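Local coordinates for protein catechol 2,3-dioxygenase (Rhodococcus sp., PDB 2WL9) that probably cleaves the aromatic ring of catechols next to the two hydroxyls, using iron and dioxygen, as a type I extradiol dioxygenase of aromatic hydrocarbon breakdown, at residues E99-K107 with T116-V124; R21-G29 with A226-I235. All coordinates share one frame; numbering follows the deposited sequence.

Interaction 1 (E99-K107 with T116-V124); sequences ERRVLGLVK and TEIFYGPQV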
loop_
_atom_site.group_PDB
_atom_site.type_symbol
_atom_site.label_atom_id
_atom_site.label_comp_id
_atom_site.label_asym_id
_atom_site.label_seq_id
_atom_site.Cartn_x
_atom_site.Cartn_y
_atom_site.Cartn_z
ATOM N N GLU C 99 -25.391 -25.276 -27.512
ATOM C CA GLU C 99 -24.328 -25.750 -28.395
ATOM C C GLU C 99 -23.010 -24.996 -28.157
ATOM O O GLU C 99 -21.954 -25.611 -27.946
ATOM C CB GLU C 99 -24.761 -25.636 -29.863
ATOM C CG GLU C 99 -23.920 -26.480 -30.795
ATOM C CD GLU C 99 -24.106 -26.126 -32.260
ATOM O OE1 GLU C 99 -24.896 -25.209 -32.581
ATOM O OE2 GLU C 99 -23.447 -26.774 -33.098
ATOM N N ARG C 100 -23.087 -23.670 -28.172
ATOM C CA ARG C 100 -21.934 -22.796 -27.921
ATOM C C ARG C 100 -21.490 -22.780 -26.450
ATOM O O ARG C 100 -20.471 -22.166 -26.110
ATOM C CB ARG C 100 -22.257 -21.365 -28.378
ATOM C CG ARG C 100 -22.538 -21.214 -29.877
ATOM C CD ARG C 100 -21.286 -21.410 -30.736
ATOM N NE ARG C 100 -21.562 -21.025 -32.119
ATOM C CZ ARG C 100 -21.825 -21.872 -33.113
ATOM N NH1 ARG C 100 -21.812 -23.186 -32.916
ATOM N NH2 ARG C 100 -22.079 -21.395 -34.321
ATOM N N ARG C 101 -22.246 -23.469 -25.596
ATOM C CA ARG C 101 -22.072 -23.464 -24.122
ATOM C C ARG C 101 -22.217 -22.062 -23.523
ATOM O O ARG C 101 -21.367 -21.604 -22.744
ATOM C CB ARG C 101 -20.749 -24.112 -23.667
ATOM C CG ARG C 101 -20.363 -25.398 -24.359
ATOM C CD ARG C 101 -21.422 -26.476 -24.206
ATOM N NE ARG C 101 -20.937 -27.717 -24.792
ATOM C CZ ARG C 101 -20.239 -28.628 -24.125
ATOM N NH1 ARG C 101 -19.954 -28.448 -22.838
ATOM N NH2 ARG C 101 -19.820 -29.723 -24.752
ATOM N N VAL C 102 -23.302 -21.393 -23.895
ATOM C CA VAL C 102 -23.624 -20.052 -23.401
ATOM C C VAL C 102 -25.098 -19.998 -23.004
ATOM O O VAL C 102 -25.858 -20.939 -23.272
ATOM C CB VAL C 102 -23.315 -18.935 -24.444
ATOM C CG1 VAL C 102 -21.831 -18.905 -24.786
ATOM C CG2 VAL C 102 -24.184 -19.086 -25.714
ATOM N N LEU C 103 -25.500 -18.905 -22.367
ATOM C CA LEU C 103 -26.893 -18.749 -21.959
ATOM C C LEU C 103 -27.784 -18.103 -23.010
ATOM O O LEU C 103 -28.960 -18.456 -23.133
ATOM C CB LEU C 103 -26.988 -17.948 -20.667
ATOM C CG LEU C 103 -26.466 -18.582 -19.381
ATOM C CD1 LEU C 103 -26.659 -17.576 -18.259
ATOM C CD2 LEU C 103 -27.179 -19.901 -19.063
ATOM N N GLY C 104 -27.229 -17.141 -23.739
ATOM C CA GLY C 104 -27.961 -16.424 -24.776
ATOM C C GLY C 104 -27.009 -15.996 -25.866
ATOM O O GLY C 104 -25.822 -15.767 -25.611
ATOM N N LEU C 105 -27.537 -15.862 -27.080
ATOM C CA LEU C 105 -26.715 -15.747 -28.264
ATOM C C LEU C 105 -27.454 -15.013 -29.394
ATOM O O LEU C 105 -28.676 -15.125 -29.552
ATOM C CB LEU C 105 -26.293 -17.168 -28.702
ATOM C CG LEU C 105 -25.508 -17.510 -29.964
ATOM C CD1 LEU C 105 -24.056 -17.154 -29.824
ATOM C CD2 LEU C 105 -25.640 -19.003 -30.216
ATOM N N VAL C 106 -26.686 -14.237 -30.148
ATOM C CA VAL C 106 -27.138 -13.615 -31.372
ATOM C C VAL C 106 -26.104 -13.935 -32.461
ATOM O O VAL C 106 -24.897 -13.863 -32.219
ATOM C CB VAL C 106 -27.372 -12.088 -31.135
ATOM C CG1 VAL C 106 -26.727 -11.224 -32.187
ATOM C CG2 VAL C 106 -28.858 -11.791 -30.979
ATOM N N LYS C 107 -26.575 -14.335 -33.640
ATOM C CA LYS C 107 -25.679 -14.658 -34.752
ATOM C C LYS C 107 -25.872 -13.701 -35.927
ATOM O O LYS C 107 -27.009 -13.411 -36.325
ATOM C CB LYS C 107 -25.884 -16.110 -35.226
ATOM C CG LYS C 107 -25.560 -17.185 -34.193
ATOM C CD LYS C 107 -25.928 -18.578 -34.714
ATOM C CE LYS C 107 -25.359 -19.679 -33.833
ATOM N NZ LYS C 107 -25.949 -21.010 -34.146
ATOM N N THR C 116 -20.102 -13.724 -37.010
ATOM C CA THR C 116 -19.886 -12.998 -35.773
ATOM C C THR C 116 -20.999 -13.336 -34.794
ATOM O O THR C 116 -22.171 -13.287 -35.148
ATOM C CB THR C 116 -19.854 -11.491 -36.062
ATOM O OG1 THR C 116 -18.780 -11.217 -36.967
ATOM C CG2 THR C 116 -19.670 -10.678 -34.779
ATOM N N GLU C 117 -20.630 -13.675 -33.561
ATOM C CA GLU C 117 -21.627 -14.016 -32.541
ATOM C C GLU C 117 -21.493 -13.123 -31.319
ATOM O O GLU C 117 -20.383 -12.736 -30.950
ATOM C CB GLU C 117 -21.520 -15.488 -32.145
ATOM C CG GLU C 117 -21.400 -16.428 -33.347
ATOM C CD GLU C 117 -21.623 -17.892 -33.001
ATOM O OE1 GLU C 117 -21.456 -18.270 -31.825
ATOM O OE2 GLU C 117 -21.970 -18.669 -33.920
ATOM N N ILE C 118 -22.626 -12.769 -30.720
ATOM C CA ILE C 118 -22.636 -11.982 -29.481
ATOM C C ILE C 118 -23.439 -12.730 -28.409
ATOM O O ILE C 118 -24.595 -13.105 -28.623
ATOM C CB ILE C 118 -23.158 -10.543 -29.691
ATOM C CG1 ILE C 118 -22.445 -9.871 -30.876
ATOM C CG2 ILE C 118 -22.921 -9.710 -28.432
ATOM C CD1 ILE C 118 -23.293 -8.855 -31.597
ATOM N N PHE C 119 -22.812 -12.943 -27.256
ATOM C CA PHE C 119 -23.340 -13.868 -26.265
ATOM C C PHE C 119 -23.105 -13.384 -24.844
ATOM O O PHE C 119 -22.257 -12.513 -24.607
ATOM C CB PHE C 119 -22.653 -15.231 -26.432
ATOM C CG PHE C 119 -21.246 -15.274 -25.884
ATOM C CD1 PHE C 119 -21.001 -15.737 -24.594
ATOM C CD2 PHE C 119 -20.171 -14.854 -26.659
ATOM C CE1 PHE C 119 -19.694 -15.792 -24.083
ATOM C CE2 PHE C 119 -18.858 -14.894 -26.161
ATOM C CZ PHE C 119 -18.619 -15.372 -24.868
ATOM N N TYR C 120 -23.833 -13.981 -23.906
ATOM C CA TYR C 120 -23.587 -13.807 -22.467
ATOM C C TYR C 120 -23.676 -15.162 -21.759
ATOM O O TYR C 120 -24.277 -16.105 -22.277
ATOM C CB TYR C 120 -24.600 -12.824 -21.837
ATOM C CG TYR C 120 -25.998 -13.396 -21.673
ATOM C CD1 TYR C 120 -26.365 -14.077 -20.505
ATOM C CD2 TYR C 120 -26.949 -13.273 -22.691
ATOM C CE1 TYR C 120 -27.633 -14.617 -20.358
ATOM C CE2 TYR C 120 -28.224 -13.809 -22.551
ATOM C CZ TYR C 120 -28.556 -14.483 -21.383
ATOM O OH TYR C 120 -29.810 -15.011 -21.242
ATOM N N GLY C 121 -23.089 -15.242 -20.564
ATOM C CA GLY C 121 -23.175 -16.442 -19.731
ATOM C C GLY C 121 -22.393 -17.645 -20.239
ATOM O O GLY C 121 -22.989 -18.687 -20.549
ATOM N N PRO C 122 -21.054 -17.531 -20.310
ATOM C CA PRO C 122 -20.262 -18.710 -20.665
ATOM C C PRO C 122 -20.377 -19.782 -19.593
ATOM O O PRO C 122 -20.536 -19.454 -18.406
ATOM C CB PRO C 122 -18.828 -18.177 -20.680
ATOM C CG PRO C 122 -18.861 -17.013 -19.738
ATOM C CD PRO C 122 -20.190 -16.372 -20.005
ATOM N N GLN C 123 -20.318 -21.045 -20.018
ATOM C CA GLN C 123 -20.198 -22.171 -19.106
ATOM C C GLN C 123 -18.792 -22.166 -18.499
ATOM O O GLN C 123 -17.794 -22.186 -19.217
ATOM C CB GLN C 123 -20.458 -23.500 -19.840
ATOM C CG GLN C 123 -20.262 -24.765 -18.984
ATOM C CD GLN C 123 -20.297 -26.057 -19.800
ATOM O OE1 GLN C 123 -20.971 -26.148 -20.828
ATOM N NE2 GLN C 123 -19.568 -27.061 -19.339
ATOM N N VAL C 124 -18.738 -22.142 -17.175
ATOM C CA VAL C 124 -17.481 -22.154 -16.436
ATOM C C VAL C 124 -17.393 -23.471 -15.663
ATOM O O VAL C 124 -18.342 -23.869 -14.966
ATOM C CB VAL C 124 -17.394 -20.917 -15.489
ATOM C CG1 VAL C 124 -16.049 -20.852 -14.767
ATOM C CG2 VAL C 124 -17.623 -19.636 -16.278
HETATM O O HOH W 1 -19.310 -29.868 -20.210
#
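Strands 104-107 and 116-120 pair antiparallel, 4.7 Å between axes and 163° between directions, with Val106 and Ile118 a hydrogen-bonded pair (Val106 N to Ile118 O 2.8 Å) and Leu105 and Phe119 a non-hydrogen-bonded one. At the start of strand 104-107 a classic beta bulge sets Leu103 and Gly104 together against Tyr120, whose O takes Leu103 N at 3.1 Å and, weakly, Gly104 N. Gly104 N lies over one face of the Tyr120 ring, offset toward its rim, and Leu103 CB comes to 3.4 Å from Tyr120 CE1. On the sheet face of Leu105 and Phe119, Arg100 reaches over from the end of helix 94-100, bent at chi2 (-70°), and grips Glu117 side-on: NE to OE1 2.8 Å and NH2 to OE2 2.8 Å, both syn lone pairs, the guanidinium and carboxylate planes 10° apart. Tyr9 OH adds a bond to Glu117 OE1, and Tyr64 forms a cation-pi contact with Arg100. Arg101, at positive phi in the Schellman motif ending that helix, runs alongside Gln123; its NH1 donates to Gln123 OE1 (3.2 Å), a water bridges NH1 and Gln123 NE2, which also donates to Asp125 OD1, and Arg101 NH2 forms a salt bridge with Asp35. The buried Glu117 carboxylate is matched by a nearly coplanar guanidinium, which probably keeps it ionised and fastens the helix end onto the hairpin of this VOC domain.

Interaction 2 (R21-G29 with A226-I235); sequences RDYAAGIMG and AHDLVRQQKI
Ile27, in the C-terminal part of segment 21-29, puts each branch of its side chain against a different part of segment 226-235, and no hydrogen bond crosses the contact. With CG1 beside the backbone N (chi1 -59°) and CD1 extended from it (chi2 172°), the longer branch meets Ile235 tip to tip, 3.6 Å between the CD1 atoms of Ile27 and Ile235. CG2 turns instead to the flank of helix 220-232, where it rests 3.9 Å from Leu229 CB and 4.1 Å from Val230 CG2. Gln233 comes from the opposite direction on an extended chain, its amide lying against the longer branch with NE2 3.6 Å from Ile27 CG1. A Schellman motif ends helix 220-232 before Ile235: Lys234 takes positive phi, and Ile235 N returns to Val230 O. The same Ile235 CD1 touches the edge of the Tyr23 ring, 4.0 Å from Tyr23 CD1, while Trp262 packs edge-to-face with Tyr23. Leu229 reaches the backbone, its CD1 3.5 Å from Gly26 O. Met28 starts away from the helix, but its chain bends at chi2 (-51°) and swings back, bringing SD to 4.3 Å from Ala226 CB and CE near Val230 CG2. Cys254, on strand 250-255, touches Tyr23, Met28 and Val230. Polar anchoring comes from beyond the two segments: Arg134 NE bonds Ile27 O and Tyr217 OH bonds Met28 O. Between these two segments the contact is therefore apolar, resting on van der Waals contact of mostly aliphatic side chains, with the exposed Gln233 amide lying along Ile27 and the side chain of Tyr23 about 13 Å from the iron.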
loop_
_atom_site.group_PDB
_atom_site.type_symbol
_atom_site.label_atom_id
_atom_site.label_comp_id
_atom_site.label_asym_id
_atom_site.label_seq_id
_atom_site.Cartn_x
_atom_site.Cartn_y
_atom_site.Cartn_z
ATOM N N ARG C 21 -4.315 -31.086 -31.451
ATOM C CA ARG C 21 -4.085 -31.504 -30.065
ATOM C C ARG C 21 -2.597 -31.414 -29.747
ATOM O O ARG C 21 -2.205 -30.751 -28.789
ATOM C CB ARG C 21 -4.600 -32.931 -29.831
ATOM C CG ARG C 21 -6.107 -33.068 -30.015
ATOM C CD ARG C 21 -6.591 -34.486 -29.773
ATOM N NE ARG C 21 -6.420 -34.882 -28.378
ATOM C CZ ARG C 21 -7.298 -35.605 -27.687
ATOM N NH1 ARG C 21 -8.434 -36.003 -28.247
ATOM N NH2 ARG C 21 -7.048 -35.914 -26.425
ATOM N N ASP C 22 -1.772 -32.062 -30.569
ATOM C CA ASP C 22 -0.312 -32.038 -30.402
ATOM C C ASP C 22 0.226 -30.612 -30.295
ATOM O O ASP C 22 1.108 -30.329 -29.485
ATOM C CB ASP C 22 0.376 -32.756 -31.572
ATOM C CG ASP C 22 0.287 -34.275 -31.476
ATOM O OD1 ASP C 22 -0.518 -34.808 -30.680
ATOM O OD2 ASP C 22 1.031 -34.943 -32.224
ATOM N N TYR C 23 -0.337 -29.718 -31.106
ATOM C CA TYR C 23 0.130 -28.350 -31.218
ATOM C C TYR C 23 -0.384 -27.464 -30.086
ATOM O O TYR C 23 0.409 -26.875 -29.350
ATOM C CB TYR C 23 -0.283 -27.793 -32.577
ATOM C CG TYR C 23 0.071 -26.348 -32.848
ATOM C CD1 TYR C 23 1.298 -26.010 -33.416
ATOM C CD2 TYR C 23 -0.842 -25.323 -32.588
ATOM C CE1 TYR C 23 1.619 -24.684 -33.698
ATOM C CE2 TYR C 23 -0.528 -23.992 -32.871
ATOM C CZ TYR C 23 0.704 -23.682 -33.427
ATOM O OH TYR C 23 1.026 -22.366 -33.711
ATOM N N ALA C 24 -1.706 -27.378 -29.945
ATOM C CA ALA C 24 -2.311 -26.453 -28.984
ATOM C C ALA C 24 -2.135 -26.884 -27.526
ATOM O O ALA C 24 -1.982 -26.037 -26.646
ATOM C CB ALA C 24 -3.776 -26.239 -29.305
ATOM N N ALA C 25 -2.163 -28.188 -27.270
ATOM C CA ALA C 25 -1.926 -28.687 -25.912
ATOM C C ALA C 25 -0.449 -28.986 -25.664
ATOM O O ALA C 25 0.141 -28.485 -24.697
ATOM C CB ALA C 25 -2.791 -29.911 -25.621
ATOM N N GLY C 26 0.147 -29.788 -26.548
ATOM C CA GLY C 26 1.511 -30.274 -26.371
ATOM C C GLY C 26 2.589 -29.210 -26.420
ATOM O O GLY C 26 3.622 -29.324 -25.754
ATOM N N ILE C 27 2.358 -28.167 -27.206
ATOM C CA ILE C 27 3.304 -27.058 -27.271
ATOM C C ILE C 27 2.798 -25.851 -26.500
ATOM O O ILE C 27 3.508 -25.330 -25.639
ATOM C CB ILE C 27 3.631 -26.660 -28.723
ATOM C CG1 ILE C 27 4.231 -27.858 -29.467
ATOM C CG2 ILE C 27 4.582 -25.443 -28.751
ATOM C CD1 ILE C 27 4.420 -27.641 -30.947
ATOM N N MET C 28 1.578 -25.413 -26.808
ATOM C CA MET C 28 1.070 -24.143 -26.287
ATOM C C MET C 28 0.602 -24.210 -24.834
ATOM O O MET C 28 0.664 -23.213 -24.117
ATOM C CB MET C 28 -0.012 -23.548 -27.207
ATOM C CG MET C 28 0.478 -23.210 -28.634
ATOM S SD MET C 28 1.986 -22.209 -28.683
ATOM C CE MET C 28 2.439 -22.341 -30.413
ATOM N N GLY C 29 0.154 -25.379 -24.393
ATOM C CA GLY C 29 -0.217 -25.561 -22.982
ATOM C C GLY C 29 -1.712 -25.506 -22.728
ATOM O O GLY C 29 -2.163 -25.579 -21.581
ATOM N N ALA C 226 7.497 -22.579 -24.944
ATOM C CA ALA C 226 6.780 -22.728 -26.216
ATOM C C ALA C 226 7.670 -22.411 -27.420
ATOM O O ALA C 226 7.642 -23.135 -28.422
ATOM C CB ALA C 226 5.521 -21.866 -26.232
ATOM N N HIS C 227 8.468 -21.348 -27.313
ATOM C CA HIS C 227 9.401 -20.962 -28.382
ATOM C C HIS C 227 10.446 -22.046 -28.644
ATOM O O HIS C 227 10.762 -22.342 -29.800
ATOM C CB HIS C 227 10.087 -19.626 -28.058
ATOM C CG HIS C 227 11.087 -19.183 -29.088
ATOM N ND1 HIS C 227 12.444 -19.172 -28.850
ATOM C CD2 HIS C 227 10.925 -18.728 -30.353
ATOM C CE1 HIS C 227 13.076 -18.727 -29.923
ATOM N NE2 HIS C 227 12.176 -18.446 -30.848
ATOM N N ASP C 228 10.973 -22.639 -27.573
ATOM C CA ASP C 228 11.971 -23.697 -27.699
ATOM C C ASP C 228 11.398 -24.933 -28.388
ATOM O O ASP C 228 12.080 -25.570 -29.194
ATOM C CB ASP C 228 12.563 -24.073 -26.335
ATOM C CG ASP C 228 13.733 -23.178 -25.932
ATOM O OD1 ASP C 228 14.089 -22.244 -26.689
ATOM O OD2 ASP C 228 14.301 -23.419 -24.849
ATOM N N LEU C 229 10.148 -25.253 -28.057
ATOM C CA LEU C 229 9.436 -26.375 -28.659
ATOM C C LEU C 229 9.140 -26.179 -30.143
ATOM O O LEU C 229 9.388 -27.084 -30.941
ATOM C CB LEU C 229 8.145 -26.687 -27.887
ATOM C CG LEU C 229 8.163 -27.935 -26.998
ATOM C CD1 LEU C 229 6.901 -28.026 -26.151
ATOM C CD2 LEU C 229 8.339 -29.204 -27.832
ATOM N N VAL C 230 8.617 -25.006 -30.505
ATOM C CA VAL C 230 8.349 -24.663 -31.906
ATOM C C VAL C 230 9.604 -24.864 -32.756
ATOM O O VAL C 230 9.544 -25.472 -33.837
ATOM C CB VAL C 230 7.817 -23.198 -32.060
ATOM C CG1 VAL C 230 7.821 -22.755 -33.518
ATOM C CG2 VAL C 230 6.414 -23.071 -31.487
ATOM N N ARG C 231 10.727 -24.361 -32.238
ATOM C CA ARG C 231 12.027 -24.441 -32.907
ATOM C C ARG C 231 12.514 -25.886 -33.013
ATOM O O ARG C 231 13.043 -26.302 -34.051
ATOM C CB ARG C 231 13.061 -23.600 -32.153
ATOM C CG ARG C 231 12.842 -22.099 -32.230
ATOM C CD ARG C 231 13.112 -21.582 -33.623
ATOM N NE ARG C 231 12.981 -20.133 -33.716
ATOM C CZ ARG C 231 12.952 -19.474 -34.867
ATOM N NH1 ARG C 231 13.040 -20.147 -36.006
ATOM N NH2 ARG C 231 12.830 -18.154 -34.882
ATOM N N GLN C 232 12.341 -26.642 -31.928
ATOM C CA GLN C 232 12.713 -28.055 -31.884
ATOM C C GLN C 232 11.872 -28.893 -32.856
ATOM O O GLN C 232 12.395 -29.792 -33.512
ATOM C CB GLN C 232 12.573 -28.609 -30.461
ATOM C CG GLN C 232 13.192 -29.998 -30.264
ATOM C CD GLN C 232 12.904 -30.601 -28.898
ATOM O OE1 GLN C 232 11.770 -30.570 -28.407
ATOM N NE2 GLN C 232 13.935 -31.166 -28.281
ATOM N N GLN C 233 10.579 -28.588 -32.947
ATOM C CA GLN C 233 9.662 -29.363 -33.794
ATOM C C GLN C 233 9.676 -28.899 -35.257
ATOM O O GLN C 233 8.877 -29.370 -36.075
ATOM C CB GLN C 233 8.241 -29.348 -33.218
ATOM C CG GLN C 233 8.099 -30.088 -31.885
ATOM C CD GLN C 233 6.661 -30.483 -31.564
ATOM O OE1 GLN C 233 5.825 -30.636 -32.460
ATOM N NE2 GLN C 233 6.368 -30.653 -30.274
ATOM N N LYS C 234 10.597 -27.982 -35.562
ATOM C CA LYS C 234 10.821 -27.441 -36.907
ATOM C C LYS C 234 9.577 -26.798 -37.529
ATOM O O LYS C 234 9.385 -26.835 -38.749
ATOM C CB LYS C 234 11.437 -28.504 -37.835
ATOM N N ILE C 235 8.750 -26.195 -36.677
ATOM C CA ILE C 235 7.551 -25.480 -37.116
ATOM C C ILE C 235 7.939 -24.074 -37.584
ATOM O O ILE C 235 8.730 -23.395 -36.926
ATOM C CB ILE C 235 6.485 -25.412 -35.998
ATOM C CG1 ILE C 235 6.055 -26.825 -35.583
ATOM C CG2 ILE C 235 5.277 -24.589 -36.446
ATOM C CD1 ILE C 235 5.092 -26.875 -34.406
#

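Overall arrangement
After strand 6-14 of the N-terminal sheet the chain forms helix 17-24 and the turn after it, the first half of interaction 2. It then adds the rest of that sheet, where interaction 1 closes a short loop: helix 94-100 leads into strand 104-109, which turns back through strand 115-120 beside it. Only after the second glyoxalase-type module is under way does helix 220-232 return to residues 21-29 and close interaction 2, a loop of nearly two hundred residues within which interaction 1 is nested. The contacts do not touch; their centres lie 30 Å apart. Interaction 1 joins neighbouring elements inside one module, whereas interaction 2 ties that module to the iron-binding one.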